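Local coordinates for protein metallocarboxypeptidase (Trypanosoma cruzi, PDB 3DWC) that probably removes amino acids other than proline one at a time from the C-terminal ends of peptides, as a metal-dependent carboxypeptidase of the M32 family, at residues P183-E188 / R499-R504; E198-P203 / I341-P346; K144-N149 / E156-I161. One frame throughout, in Å; residues are numbered along the deposited sequence.

Contact 1 (P183-E188 / R499-R504)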
ATOM      1  N   PRO B 183      28.063  -1.420 -34.758  1.00 30.88           N
ATOM      2  CA  PRO B 183      29.311  -0.664 -34.490  1.00 31.09           C
ATOM      3  C   PRO B 183      29.753   0.316 -35.607  1.00 31.36           C
ATOM      4  O   PRO B 183      30.137   1.463 -35.312  1.00 30.01           O
ATOM      5  CB  PRO B 183      30.344  -1.767 -34.274  1.00 31.55           C
ATOM      6  CG  PRO B 183      29.514  -2.913 -33.710  1.00 31.85           C
ATOM      7  CD  PRO B 183      28.258  -2.865 -34.539  1.00 30.40           C
ATOM      8  N   GLU B 184      29.644  -0.091 -36.872  1.00 31.18           N
ATOM      9  CA  GLU B 184      29.928   0.854 -37.957  1.00 31.60           C
ATOM     10  C   GLU B 184      28.833   1.918 -38.181  1.00 30.76           C
ATOM     11  O   GLU B 184      29.115   3.032 -38.633  1.00 30.15           O
ATOM     12  CB  GLU B 184      30.249   0.120 -39.249  1.00 32.38           C
ATOM     13  CG  GLU B 184      31.640  -0.490 -39.230  1.00 34.31           C
ATOM     14  CD  GLU B 184      32.754   0.575 -39.146  1.00 37.37           C
ATOM     15  OE1 GLU B 184      32.549   1.704 -39.671  1.00 38.05           O
ATOM     16  OE2 GLU B 184      33.836   0.266 -38.580  1.00 37.38           O
ATOM     17  N   LEU B 185      27.603   1.600 -37.840  1.00 30.82           N
ATOM     18  CA  LEU B 185      26.518   2.573 -37.985  1.00 31.14           C
ATOM     19  C   LEU B 185      26.745   3.697 -36.996  1.00 31.52           C
ATOM     20  O   LEU B 185      26.538   4.860 -37.335  1.00 30.78           O
ATOM     21  CB  LEU B 185      25.163   1.932 -37.741  1.00 31.11           C
ATOM     22  CG  LEU B 185      23.925   2.860 -37.799  1.00 30.29           C
ATOM     23  CD1 LEU B 185      23.929   3.618 -39.100  1.00 28.94           C
ATOM     24  CD2 LEU B 185      22.647   2.085 -37.660  1.00 29.57           C
ATOM     25  N   LEU B 186      27.152   3.334 -35.777  1.00 31.68           N
ATOM     26  CA  LEU B 186      27.411   4.315 -34.745  1.00 32.52           C
ATOM     27  C   LEU B 186      28.513   5.291 -35.222  1.00 33.08           C
ATOM     28  O   LEU B 186      28.353   6.525 -35.161  1.00 32.48           O
ATOM     29  CB  LEU B 186      27.770   3.639 -33.417  1.00 31.68           C
ATOM     30  CG  LEU B 186      28.293   4.581 -32.317  1.00 32.15           C
ATOM     31  CD1 LEU B 186      27.324   5.792 -32.048  1.00 30.04           C
ATOM     32  CD2 LEU B 186      28.537   3.809 -31.025  1.00 33.18           C
ATOM     33  N   LYS B 187      29.600   4.727 -35.730  1.00 34.38           N
ATOM     34  CA  LYS B 187      30.727   5.514 -36.189  1.00 34.61           C
ATOM     35  C   LYS B 187      30.335   6.415 -37.340  1.00 34.83           C
ATOM     36  O   LYS B 187      30.777   7.545 -37.400  1.00 35.11           O
ATOM     37  CB  LYS B 187      31.859   4.613 -36.623  1.00 35.76           C
ATOM     38  CG  LYS B 187      32.530   3.773 -35.539  1.00 35.94           C
ATOM     39  CD  LYS B 187      33.906   3.317 -36.052  1.00 37.06           C
ATOM     40  CE  LYS B 187      34.557   2.087 -35.340  1.00 39.39           C
ATOM     41  NZ  LYS B 187      33.884   1.522 -34.103  1.00 41.49           N
ATOM     42  N   GLU B 188      29.498   5.920 -38.246  1.00 34.84           N
ATOM     43  CA  GLU B 188      29.021   6.711 -39.371  1.00 35.05           C
ATOM     44  C   GLU B 188      28.164   7.892 -38.905  1.00 35.40           C
ATOM     45  O   GLU B 188      28.281   8.989 -39.422  1.00 34.97           O
ATOM     46  CB  GLU B 188      28.182   5.846 -40.299  1.00 35.54           C
ATOM     47  CG  GLU B 188      27.718   6.583 -41.545  1.00 35.20           C
ATOM     48  CD  GLU B 188      26.996   5.711 -42.545  1.00 35.19           C
ATOM     49  OE1 GLU B 188      27.026   6.082 -43.737  1.00 35.40           O
ATOM     50  OE2 GLU B 188      26.412   4.668 -42.169  1.00 36.80           O
ATOM     51  N   ARG B 499      16.516   7.058 -38.810  1.00 30.15           N
ATOM     52  CA  ARG B 499      16.432   8.099 -37.839  1.00 30.66           C
ATOM     53  C   ARG B 499      17.797   8.780 -37.678  1.00 31.45           C
ATOM     54  O   ARG B 499      17.873  10.000 -37.777  1.00 31.28           O
ATOM     55  CB  ARG B 499      15.913   7.551 -36.527  1.00 29.95           C
ATOM     56  CG  ARG B 499      16.013   8.553 -35.389  1.00 29.25           C
ATOM     57  CD  ARG B 499      15.207   8.114 -34.187  1.00 29.40           C
ATOM     58  NE  ARG B 499      13.767   8.152 -34.410  1.00 22.91           N
ATOM     59  CZ  ARG B 499      12.865   7.742 -33.527  1.00 28.35           C
ATOM     60  NH1 ARG B 499      11.556   7.847 -33.796  1.00 24.23           N
ATOM     61  NH2 ARG B 499      13.272   7.265 -32.364  1.00 29.80           N
ATOM     62  N   TYR B 500      18.872   8.003 -37.462  1.00 31.77           N
ATOM     63  CA  TYR B 500      20.163   8.601 -37.116  1.00 32.11           C
ATOM     64  C   TYR B 500      21.099   8.911 -38.280  1.00 33.34           C
ATOM     65  O   TYR B 500      21.864   9.880 -38.248  1.00 31.61           O
ATOM     66  CB  TYR B 500      20.842   7.795 -36.014  1.00 32.34           C
ATOM     67  CG  TYR B 500      20.020   7.876 -34.738  1.00 32.06           C
ATOM     68  CD1 TYR B 500      20.075   9.006 -33.922  1.00 32.53           C
ATOM     69  CD2 TYR B 500      19.122   6.872 -34.400  1.00 33.75           C
ATOM     70  CE1 TYR B 500      19.307   9.092 -32.782  1.00 31.89           C
ATOM     71  CE2 TYR B 500      18.327   6.960 -33.261  1.00 31.97           C
ATOM     72  CZ  TYR B 500      18.410   8.083 -32.477  1.00 31.29           C
ATOM     73  OH  TYR B 500      17.637   8.207 -31.352  1.00 32.96           O
ATOM     74  N   ARG B 501      21.063   8.066 -39.293  1.00 35.55           N
ATOM     75  CA  ARG B 501      21.953   8.196 -40.398  1.00 37.26           C
ATOM     76  C   ARG B 501      21.316   9.071 -41.481  1.00 38.74           C
ATOM     77  O   ARG B 501      22.007   9.860 -42.127  1.00 39.33           O
ATOM     78  CB  ARG B 501      22.313   6.805 -40.912  1.00 37.27           C
ATOM     79  CG  ARG B 501      23.410   6.796 -41.954  1.00 38.36           C
ATOM     80  CD  ARG B 501      22.873   6.391 -43.268  1.00 40.97           C
ATOM     81  NE  ARG B 501      22.874   4.963 -43.444  1.00 40.11           N
ATOM     82  CZ  ARG B 501      21.920   4.252 -44.054  1.00 41.98           C
ATOM     83  NH1 ARG B 501      20.784   4.776 -44.503  1.00 41.44           N
ATOM     84  NH2 ARG B 501      22.096   2.958 -44.177  1.00 41.42           N
ATOM     85  N   ASP B 502      20.007   8.962 -41.675  1.00 39.75           N
ATOM     86  CA  ASP B 502      19.302   9.779 -42.681  1.00 40.73           C
ATOM     87  C   ASP B 502      18.468  10.930 -42.081  1.00 42.16           C
ATOM     88  O   ASP B 502      17.824  11.681 -42.822  1.00 42.42           O
ATOM     89  CB  ASP B 502      18.402   8.857 -43.494  1.00 41.09           C
ATOM     90  CG  ASP B 502      19.172   7.700 -44.093  1.00 40.61           C
ATOM     91  OD1 ASP B 502      20.374   7.883 -44.176  1.00 42.16           O
ATOM     92  OD2 ASP B 502      18.613   6.618 -44.437  1.00 39.68           O
ATOM     93  N   ASP B 503      18.448  11.071 -40.759  1.00 43.12           N
ATOM     94  CA  ASP B 503      17.743  12.199 -40.125  1.00 43.81           C
ATOM     95  C   ASP B 503      16.262  12.291 -40.557  1.00 44.60           C
ATOM     96  O   ASP B 503      15.715  13.399 -40.711  1.00 44.04           O
ATOM     97  CB  ASP B 503      18.466  13.513 -40.469  1.00 44.27           C
ATOM     98  CG  ASP B 503      18.031  14.684 -39.586  1.00 46.06           C
ATOM     99  OD1 ASP B 503      17.804  14.467 -38.374  1.00 52.69           O
ATOM    100  OD2 ASP B 503      17.932  15.825 -40.098  1.00 50.70           O
ATOM    101  N   ARG B 504      15.613  11.138 -40.750  1.00 45.16           N
ATOM    102  CA  ARG B 504      14.259  11.124 -41.336  1.00 45.39           C
ATOM    103  C   ARG B 504      13.118  11.228 -40.303  1.00 46.94           C
ATOM    104  O   ARG B 504      11.933  11.301 -40.669  1.00 47.86           O
ATOM    105  CB  ARG B 504      14.080   9.894 -42.214  1.00 45.26           C
ATOM    106  CG  ARG B 504      15.023   9.897 -43.450  1.00 44.41           C
ATOM    107  CD  ARG B 504      14.881   8.619 -44.283  1.00 44.04           C
ATOM    108  NE  ARG B 504      13.464   8.367 -44.541  1.00 43.42           N
ATOM    109  CZ  ARG B 504      12.967   7.287 -45.137  1.00 43.75           C
ATOM    110  NH1 ARG B 504      13.770   6.321 -45.603  1.00 43.05           N
ATOM    111  NH2 ARG B 504      11.652   7.197 -45.280  1.00 39.44           N
TER
HETATM  112  O   HOH W   1      24.598   3.062 -43.343  1.00 24.47           O
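Glu188 and Arg501 meet where the long helix 168-196 passes the end of helix 490-501, the last helix of a largely helical chain, and they illustrate how opposite charges can be joined at one remove. The direct ion pair is a long one, with Glu188 OE2 3.8 Å from Arg501 NE. Between the same two groups sits a water that donates to Glu188 OE2 at 2.7 Å and accepts from Arg501 NE at 2.6 Å. The carboxylate oxygen lies at the edge of the guanidinium, near its plane, although the two flat groups are turned 66° apart. Glu188 reaches across with an extended chain, its CG set anti to the backbone N (chi1 -176°). Arg501 is bent at chi2 and chi3, and its middle lies against the acid: CG is 3.7 Å from Glu188 OE2.

A second acid joins the charged group from within 499-504. Arg501 NH1 donates to Asp502 OD1 at 3.2 Å in a nearly straight bond (176°), entering on the syn side of the carboxylate. The same nitrogen forms a salt bridge with Asp502 OD2 at 2.8 Å, where the hydrogen bond is weak because it is strongly bent. Glu497 is a long, weak partner of NH2.

The apolar share is small. Leu185 CD1 approaches Arg501 CB at 4.0 Å, the two side chains crossing at about a right angle, and the leucine also packs on Leu496 and Glu497 of the last helix. Nearby, Arg499 and Tyr500 both bond to Glu355.

With carboxylates reaching NE through water and NH1 directly, the positive charge of Arg501 is probably well compensated, and the bridging water links acid and base where the direct pair is long.

Contact 2 (E198-P203 / I341-P346); sequences ETVLEP and IQRVSP. With SO4 (sulfate ion), chain U.
Arg343 and Glu202 meet between two loops at the protein surface, and a single carboxylate oxygen takes both of the arginine's terminal nitrogens. NH1 and NH2 of Arg343 each donate to Glu202 OE1 at 2.8 Å, both bonds bent to 140°. The grip is end-on, and OE1 lies close to the guanidinium plane. Seen from the acid, NH1 comes in on the syn side and NH2 on the anti side, both from the same face of the carboxylate, whose plane is tilted 36° against the guanidinium. A bend at chi2 folds the glutamate toward the arginine, which is itself bent at chi3. Val200 points at Arg343 too, and its CG1 approaches Arg343 NH2 obliquely at 3.4 Å, the same nitrogen that bonds the acid.

Neither loop has regular structure here. The first, 198-203, links helix 168-196 to helix 209-222, and the second follows helix 334-341, so the ion pair ties two inter-helix connections of the helical M32 fold. Helix 334-341 satisfies backbone acceptors of the first loop: Asn336 ND2 donates to Leu201 O, and Arg339 NH2 to Thr199 O. In 341-346, Gln342 NE2 is bonded to Arg310 O and to the C-terminal Gly505 OXT, and Ser345 N to Asp354 OD1.

A sulfate, probably taken up from the crystallisation liquor, occupies the other end of 198-203. Its O3 accepts from Thr199 N at 2.6 Å, and more weakly from Thr199 OG1 at 3.0 Å. The hydroxyl stands beside the backbone N (chi1 -58°), which lets one residue offer two donors to the same oxygen. Arg339 NH2 is also hydrogen-bonded to the anion.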
ATOM      1  N   GLU B 198      25.594  20.973 -36.398  1.00 44.66           N
ATOM      2  CA  GLU B 198      24.307  21.614 -36.117  1.00 44.43           C
ATOM      3  C   GLU B 198      24.255  22.238 -34.714  1.00 42.71           C
ATOM      4  O   GLU B 198      24.716  21.634 -33.720  1.00 41.91           O
ATOM      5  CB  GLU B 198      23.155  20.613 -36.237  1.00 44.61           C
ATOM      6  CG  GLU B 198      22.811  20.204 -37.669  1.00 47.18           C
ATOM      7  CD  GLU B 198      21.544  19.366 -37.734  1.00 46.85           C
ATOM      8  OE1 GLU B 198      21.219  18.692 -36.725  1.00 50.22           O
ATOM      9  OE2 GLU B 198      20.872  19.379 -38.801  1.00 52.90           O
ATOM     10  N   THR B 199      23.650  23.424 -34.639  1.00 41.32           N
ATOM     11  CA  THR B 199      23.419  24.091 -33.360  1.00 41.11           C
ATOM     12  C   THR B 199      22.357  23.348 -32.563  1.00 40.11           C
ATOM     13  O   THR B 199      21.319  22.969 -33.109  1.00 40.23           O
ATOM     14  CB  THR B 199      22.945  25.544 -33.518  1.00 41.51           C
ATOM     15  OG1 THR B 199      23.913  26.292 -34.277  1.00 41.26           O
ATOM     16  CG2 THR B 199      22.744  26.194 -32.109  1.00 40.94           C
ATOM     17  N   VAL B 200      22.655  23.115 -31.293  1.00 38.98           N
ATOM     18  CA  VAL B 200      21.736  22.501 -30.367  1.00 38.91           C
ATOM     19  C   VAL B 200      21.662  23.413 -29.123  1.00 38.77           C
ATOM     20  O   VAL B 200      22.649  23.597 -28.426  1.00 38.56           O
ATOM     21  CB  VAL B 200      22.172  21.072 -29.969  1.00 39.50           C
ATOM     22  CG1 VAL B 200      21.154  20.458 -29.007  1.00 39.15           C
ATOM     23  CG2 VAL B 200      22.336  20.166 -31.206  1.00 36.26           C
ATOM     24  N   LEU B 201      20.482  23.984 -28.878  1.00 37.61           N
ATOM     25  CA  LEU B 201      20.231  24.797 -27.695  1.00 36.33           C
ATOM     26  C   LEU B 201      19.700  23.876 -26.593  1.00 36.39           C
ATOM     27  O   LEU B 201      18.658  23.201 -26.762  1.00 35.15           O
ATOM     28  CB  LEU B 201      19.231  25.886 -28.012  1.00 35.42           C
ATOM     29  CG  LEU B 201      19.483  26.719 -29.273  1.00 36.43           C
ATOM     30  CD1 LEU B 201      18.324  27.664 -29.531  1.00 39.18           C
ATOM     31  CD2 LEU B 201      20.788  27.512 -29.176  1.00 36.58           C
ATOM     32  N   GLU B 202      20.434  23.823 -25.487  1.00 35.65           N
ATOM     33  CA  GLU B 202      20.015  23.058 -24.341  1.00 36.08           C
ATOM     34  C   GLU B 202      18.901  23.786 -23.599  1.00 34.15           C
ATOM     35  O   GLU B 202      19.005  24.986 -23.315  1.00 32.59           O
ATOM     36  CB  GLU B 202      21.167  22.820 -23.362  1.00 37.54           C
ATOM     37  CG  GLU B 202      22.091  21.703 -23.781  1.00 44.48           C
ATOM     38  CD  GLU B 202      21.407  20.370 -23.808  1.00 51.87           C
ATOM     39  OE1 GLU B 202      21.511  19.712 -24.862  1.00 57.23           O
ATOM     40  OE2 GLU B 202      20.756  19.979 -22.793  1.00 57.41           O
ATOM     41  N   PRO B 203      17.842  23.061 -23.266  1.00 32.36           N
ATOM     42  CA  PRO B 203      16.845  23.680 -22.393  1.00 32.28           C
ATOM     43  C   PRO B 203      17.444  24.195 -21.074  1.00 31.31           C
ATOM     44  O   PRO B 203      18.216  23.481 -20.420  1.00 30.26           O
ATOM     45  CB  PRO B 203      15.859  22.548 -22.156  1.00 31.40           C
ATOM     46  CG  PRO B 203      15.994  21.701 -23.412  1.00 31.01           C
ATOM     47  CD  PRO B 203      17.454  21.694 -23.656  1.00 32.88           C
ATOM     48  N   ILE B 341      16.667  15.492 -28.076  1.00 34.93           N
ATOM     49  CA  ILE B 341      16.156  14.150 -27.765  1.00 35.78           C
ATOM     50  C   ILE B 341      16.842  13.020 -28.596  1.00 36.51           C
ATOM     51  O   ILE B 341      16.905  11.868 -28.117  1.00 37.80           O
ATOM     52  CB  ILE B 341      14.573  14.119 -27.914  1.00 36.60           C
ATOM     53  CG1 ILE B 341      13.847  15.069 -26.937  1.00 38.34           C
ATOM     54  CG2 ILE B 341      13.944  12.754 -27.735  1.00 36.55           C
ATOM     55  CD1 ILE B 341      14.063  14.809 -25.564  1.00 44.25           C
ATOM     56  N   GLN B 342      17.336  13.320 -29.808  1.00 36.09           N
ATOM     57  CA  GLN B 342      17.971  12.299 -30.691  1.00 36.63           C
ATOM     58  C   GLN B 342      19.486  12.406 -30.695  1.00 38.40           C
ATOM     59  O   GLN B 342      20.155  11.835 -31.540  1.00 39.83           O
ATOM     60  CB  GLN B 342      17.481  12.402 -32.132  1.00 36.13           C
ATOM     61  CG  GLN B 342      16.015  11.973 -32.299  1.00 33.14           C
ATOM     62  CD  GLN B 342      15.540  12.005 -33.729  1.00 34.96           C
ATOM     63  OE1 GLN B 342      16.320  12.193 -34.663  1.00 32.02           O
ATOM     64  NE2 GLN B 342      14.246  11.775 -33.917  1.00 29.43           N
ATOM     65  N   ARG B 343      20.031  13.167 -29.758  1.00 39.73           N
ATOM     66  CA  ARG B 343      21.483  13.385 -29.720  1.00 39.73           C
ATOM     67  C   ARG B 343      22.203  12.070 -29.466  1.00 37.93           C
ATOM     68  O   ARG B 343      21.764  11.292 -28.638  1.00 38.59           O
ATOM     69  CB  ARG B 343      21.849  14.363 -28.609  1.00 40.11           C
ATOM     70  CG  ARG B 343      23.286  14.866 -28.753  1.00 41.42           C
ATOM     71  CD  ARG B 343      23.788  15.410 -27.445  1.00 44.09           C
ATOM     72  NE  ARG B 343      23.884  16.864 -27.430  1.00 47.44           N
ATOM     73  CZ  ARG B 343      23.086  17.699 -26.757  1.00 50.10           C
ATOM     74  NH1 ARG B 343      22.036  17.265 -26.021  1.00 51.52           N
ATOM     75  NH2 ARG B 343      23.352  19.000 -26.830  1.00 50.64           N
ATOM     76  N   VAL B 344      23.275  11.838 -30.213  1.00 37.37           N
ATOM     77  CA  VAL B 344      24.059  10.617 -30.119  1.00 37.30           C
ATOM     78  C   VAL B 344      25.400  10.948 -29.489  1.00 37.43           C
ATOM     79  O   VAL B 344      26.168  11.752 -30.026  1.00 37.83           O
ATOM     80  CB  VAL B 344      24.220   9.919 -31.493  1.00 36.92           C
ATOM     81  CG1 VAL B 344      25.182   8.759 -31.387  1.00 35.30           C
ATOM     82  CG2 VAL B 344      22.845   9.424 -31.979  1.00 34.73           C
ATOM     83  N   SER B 345      25.653  10.337 -28.336  1.00 37.61           N
ATOM     84  CA  SER B 345      26.883  10.568 -27.579  1.00 38.36           C
ATOM     85  C   SER B 345      27.255   9.337 -26.764  1.00 38.11           C
ATOM     86  O   SER B 345      26.715   9.113 -25.688  1.00 38.35           O
ATOM     87  CB  SER B 345      26.735  11.753 -26.636  1.00 38.74           C
ATOM     88  OG  SER B 345      28.037  12.124 -26.240  1.00 42.48           O
ATOM     89  N   PRO B 346      28.166   8.513 -27.290  1.00 37.67           N
ATOM     90  CA  PRO B 346      28.524   7.291 -26.584  1.00 37.60           C
ATOM     91  C   PRO B 346      29.124   7.567 -25.227  1.00 36.99           C
ATOM     92  O   PRO B 346      29.794   8.551 -25.051  1.00 36.71           O
ATOM     93  CB  PRO B 346      29.555   6.659 -27.492  1.00 37.64           C
ATOM     94  CG  PRO B 346      29.253   7.209 -28.804  1.00 38.81           C
ATOM     95  CD  PRO B 346      28.871   8.619 -28.563  1.00 37.45           C
TER
HETATM   96  S   SO4 U 611      22.129  25.025 -37.846  1.00 71.32           S
HETATM   97  O1  SO4 U 611      21.275  26.188 -38.129  1.00 70.95           O
HETATM   98  O2  SO4 U 611      23.437  25.187 -38.488  1.00 71.51           O
HETATM   99  O3  SO4 U 611      22.342  24.900 -36.409  1.00 70.48           O
HETATM  100  O4  SO4 U 611      21.490  23.823 -38.379  1.00 71.41           O

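Contact 3 (K144-N149 / E156-I161)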
ATOM      1  N   LYS B 144      21.341 -25.652 -15.274  1.00 48.55           N
ATOM      2  CA  LYS B 144      21.164 -27.096 -15.368  1.00 48.21           C
ATOM      3  C   LYS B 144      19.837 -27.579 -14.749  1.00 47.67           C
ATOM      4  O   LYS B 144      19.126 -28.404 -15.335  1.00 47.19           O
ATOM      5  CB  LYS B 144      22.353 -27.817 -14.735  1.00 48.64           C
ATOM      6  CG  LYS B 144      23.583 -27.854 -15.623  1.00 49.17           C
ATOM      7  CD  LYS B 144      24.696 -28.697 -14.990  1.00 49.21           C
ATOM      8  CE  LYS B 144      26.027 -28.540 -15.735  1.00 50.16           C
ATOM      9  NZ  LYS B 144      26.459 -27.104 -15.852  1.00 50.10           N
ATOM     10  N   LEU B 145      19.519 -27.064 -13.565  1.00 47.15           N
ATOM     11  CA  LEU B 145      18.270 -27.405 -12.873  1.00 46.71           C
ATOM     12  C   LEU B 145      17.061 -27.008 -13.716  1.00 46.16           C
ATOM     13  O   LEU B 145      16.161 -27.813 -13.942  1.00 45.76           O
ATOM     14  CB  LEU B 145      18.214 -26.700 -11.499  1.00 46.88           C
ATOM     15  CG  LEU B 145      18.752 -27.409 -10.239  1.00 47.08           C
ATOM     16  CD1 LEU B 145      19.564 -28.676 -10.550  1.00 47.92           C
ATOM     17  CD2 LEU B 145      19.550 -26.430  -9.366  1.00 46.58           C
ATOM     18  N   ARG B 146      17.053 -25.761 -14.189  1.00 45.86           N
ATOM     19  CA  ARG B 146      15.946 -25.262 -15.011  1.00 45.67           C
ATOM     20  C   ARG B 146      15.903 -26.028 -16.356  1.00 45.51           C
ATOM     21  O   ARG B 146      14.825 -26.355 -16.863  1.00 44.51           O
ATOM     22  CB  ARG B 146      16.031 -23.738 -15.203  1.00 45.59           C
ATOM     23  CG  ARG B 146      16.530 -22.967 -13.983  1.00 45.05           C
ATOM     24  CD  ARG B 146      16.024 -21.540 -13.902  1.00 44.86           C
ATOM     25  NE  ARG B 146      14.703 -21.532 -13.315  1.00 44.88           N
ATOM     26  CZ  ARG B 146      14.295 -20.789 -12.291  1.00 44.07           C
ATOM     27  NH1 ARG B 146      15.082 -19.916 -11.705  1.00 42.54           N
ATOM     28  NH2 ARG B 146      13.058 -20.933 -11.863  1.00 43.60           N
ATOM     29  N   ALA B 147      17.076 -26.374 -16.891  1.00 45.82           N
ATOM     30  CA  ALA B 147      17.149 -27.208 -18.110  1.00 46.18           C
ATOM     31  C   ALA B 147      16.394 -28.524 -17.985  1.00 46.54           C
ATOM     32  O   ALA B 147      15.851 -29.024 -18.974  1.00 47.18           O
ATOM     33  CB  ALA B 147      18.595 -27.480 -18.499  1.00 46.10           C
ATOM     34  N   GLY B 148      16.368 -29.099 -16.783  1.00 46.97           N
ATOM     35  CA  GLY B 148      15.645 -30.360 -16.546  1.00 46.85           C
ATOM     36  C   GLY B 148      16.095 -31.474 -17.472  1.00 47.07           C
ATOM     37  O   GLY B 148      17.292 -31.618 -17.725  1.00 46.86           O
ATOM     38  N   ASN B 149      15.124 -32.253 -17.972  1.00 47.33           N
ATOM     39  CA  ASN B 149      15.352 -33.329 -18.939  1.00 47.38           C
ATOM     40  C   ASN B 149      15.055 -32.893 -20.380  1.00 47.53           C
ATOM     41  O   ASN B 149      14.517 -33.665 -21.168  1.00 47.41           O
ATOM     42  CB  ASN B 149      14.468 -34.546 -18.596  1.00 47.62           C
ATOM     43  CG  ASN B 149      14.988 -35.355 -17.409  1.00 47.70           C
ATOM     44  OD1 ASN B 149      14.739 -36.557 -17.320  1.00 47.79           O
ATOM     45  ND2 ASN B 149      15.706 -34.701 -16.497  1.00 47.98           N
ATOM     46  N   GLU B 156      20.263 -20.967 -22.039  1.00 38.25           N
ATOM     47  CA  GLU B 156      18.940 -21.009 -22.629  1.00 37.89           C
ATOM     48  C   GLU B 156      17.841 -21.234 -21.577  1.00 37.48           C
ATOM     49  O   GLU B 156      16.794 -20.591 -21.616  1.00 36.71           O
ATOM     50  CB  GLU B 156      18.851 -22.073 -23.720  1.00 37.74           C
ATOM     51  CG  GLU B 156      17.546 -21.992 -24.467  1.00 37.87           C
ATOM     52  CD  GLU B 156      17.501 -22.862 -25.692  1.00 37.68           C
ATOM     53  OE1 GLU B 156      16.436 -23.487 -25.908  1.00 40.44           O
ATOM     54  OE2 GLU B 156      18.496 -22.882 -26.452  1.00 35.76           O
ATOM     55  N   ALA B 157      18.077 -22.153 -20.646  1.00 37.80           N
ATOM     56  CA  ALA B 157      17.126 -22.410 -19.546  1.00 37.12           C
ATOM     57  C   ALA B 157      16.911 -21.143 -18.726  1.00 36.85           C
ATOM     58  O   ALA B 157      15.795 -20.879 -18.243  1.00 37.74           O
ATOM     59  CB  ALA B 157      17.613 -23.589 -18.664  1.00 36.61           C
ATOM     60  N   LEU B 158      17.955 -20.321 -18.607  1.00 36.11           N
ATOM     61  CA  LEU B 158      17.866 -19.084 -17.846  1.00 36.07           C
ATOM     62  C   LEU B 158      17.161 -17.964 -18.640  1.00 35.64           C
ATOM     63  O   LEU B 158      16.290 -17.272 -18.113  1.00 34.59           O
ATOM     64  CB  LEU B 158      19.239 -18.642 -17.346  1.00 36.00           C
ATOM     65  CG  LEU B 158      19.870 -19.496 -16.214  1.00 36.46           C
ATOM     66  CD1 LEU B 158      21.355 -19.179 -16.082  1.00 37.45           C
ATOM     67  CD2 LEU B 158      19.172 -19.287 -14.868  1.00 36.35           C
ATOM     68  N   VAL B 159      17.523 -17.798 -19.906  1.00 35.53           N
ATOM     69  CA  VAL B 159      16.872 -16.785 -20.741  1.00 35.58           C
ATOM     70  C   VAL B 159      15.361 -17.063 -20.827  1.00 35.49           C
ATOM     71  O   VAL B 159      14.550 -16.141 -20.831  1.00 34.90           O
ATOM     72  CB  VAL B 159      17.504 -16.709 -22.139  1.00 35.95           C
ATOM     73  CG1 VAL B 159      16.664 -15.815 -23.069  1.00 35.66           C
ATOM     74  CG2 VAL B 159      18.977 -16.194 -22.024  1.00 36.79           C
ATOM     75  N   ASP B 160      15.014 -18.343 -20.853  1.00 35.21           N
ATOM     76  CA  ASP B 160      13.637 -18.804 -20.863  1.00 35.40           C
ATOM     77  C   ASP B 160      12.805 -18.290 -19.689  1.00 35.33           C
ATOM     78  O   ASP B 160      11.604 -18.199 -19.826  1.00 35.33           O
ATOM     79  CB  ASP B 160      13.604 -20.339 -20.877  1.00 35.48           C
ATOM     80  CG  ASP B 160      12.196 -20.906 -21.095  1.00 36.71           C
ATOM     81  OD1 ASP B 160      11.690 -20.870 -22.242  1.00 35.41           O
ATOM     82  OD2 ASP B 160      11.594 -21.391 -20.110  1.00 40.51           O
ATOM     83  N   ILE B 161      13.432 -17.962 -18.559  1.00 34.26           N
ATOM     84  CA  ILE B 161      12.712 -17.396 -17.423  1.00 34.94           C
ATOM     85  C   ILE B 161      11.974 -16.116 -17.850  1.00 35.21           C
ATOM     86  O   ILE B 161      10.785 -15.901 -17.516  1.00 35.92           O
ATOM     87  CB  ILE B 161      13.674 -17.080 -16.216  1.00 34.81           C
ATOM     88  CG1 ILE B 161      14.350 -18.335 -15.699  1.00 34.24           C
ATOM     89  CG2 ILE B 161      12.922 -16.406 -15.053  1.00 34.69           C
ATOM     90  CD1 ILE B 161      15.498 -18.047 -14.660  1.00 34.98           C
TER
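Ala147 and Ala157 bring the backbones of two successive helices close together, their CA atoms only 5.0 Å apart. The arrangement is a helix-loop-helix connection, in which helix 125-147 ends, a short linker turns the chain, and helix 154-162 packs back against that end. Gly148, the first residue to leave the helix, has a positive phi. Its N still bonds to Lys144 O at 3.2 Å and, weakly, to Leu145 O.

The close approach of the backbones rests on small side chains. Ala157 CB is directed into the last turn of the first helix, where it lies 3.3 Å from Ala147 N, and it also meets the alanine methyl, Ala147 CB, at 4.0 Å. Ala157 CB packs against Arg146 CB as well, at 3.8 Å. Two alanines thus illustrate how residues without side-chain bulk let helices come nearly into backbone contact.

Arg146 supplies the rest, and it does so with its length more than its charge. Bent at chi3 (83°), the chain crosses Leu158 and Ile161 at about right angles, with its CD 4.0 Å from Leu158 CD2. The charged end is answered within the first helix, where NH1 forms a salt bridge with Glu142, a residue whose side chain also touches Leu158 and Ile161. Asp160 of the second helix forms a salt bridge with Arg89. The end of the isoleucine lies over one face of the Arg146 guanidinium, Ile161 CD1 coming within 3.5 Å of Arg146 NH1.

Overall arrangement
Contacts 1 and 2 are neighbours, with centres about 15 Å apart, and they touch: Tyr500 packs on Gln342 and Val344, and Leu186 on Val344. Contact 1 involves helix 168-196, and contact 2 uses the loop that follows it; along the chain contact 2 is nested inside contact 1. Contact 3 lies about 37 Å from contact 1 and 43 Å from contact 2, centre to centre, and on the opposite side of the chain's centre from contact 2. Contacts 1 and 3 are partly buried, whereas contact 2 lies at the surface. Contact 2 uses a direct ion pair, contact 1 a water-bridged one with some leucine packing, and contact 3 chiefly alanine and aliphatic packing.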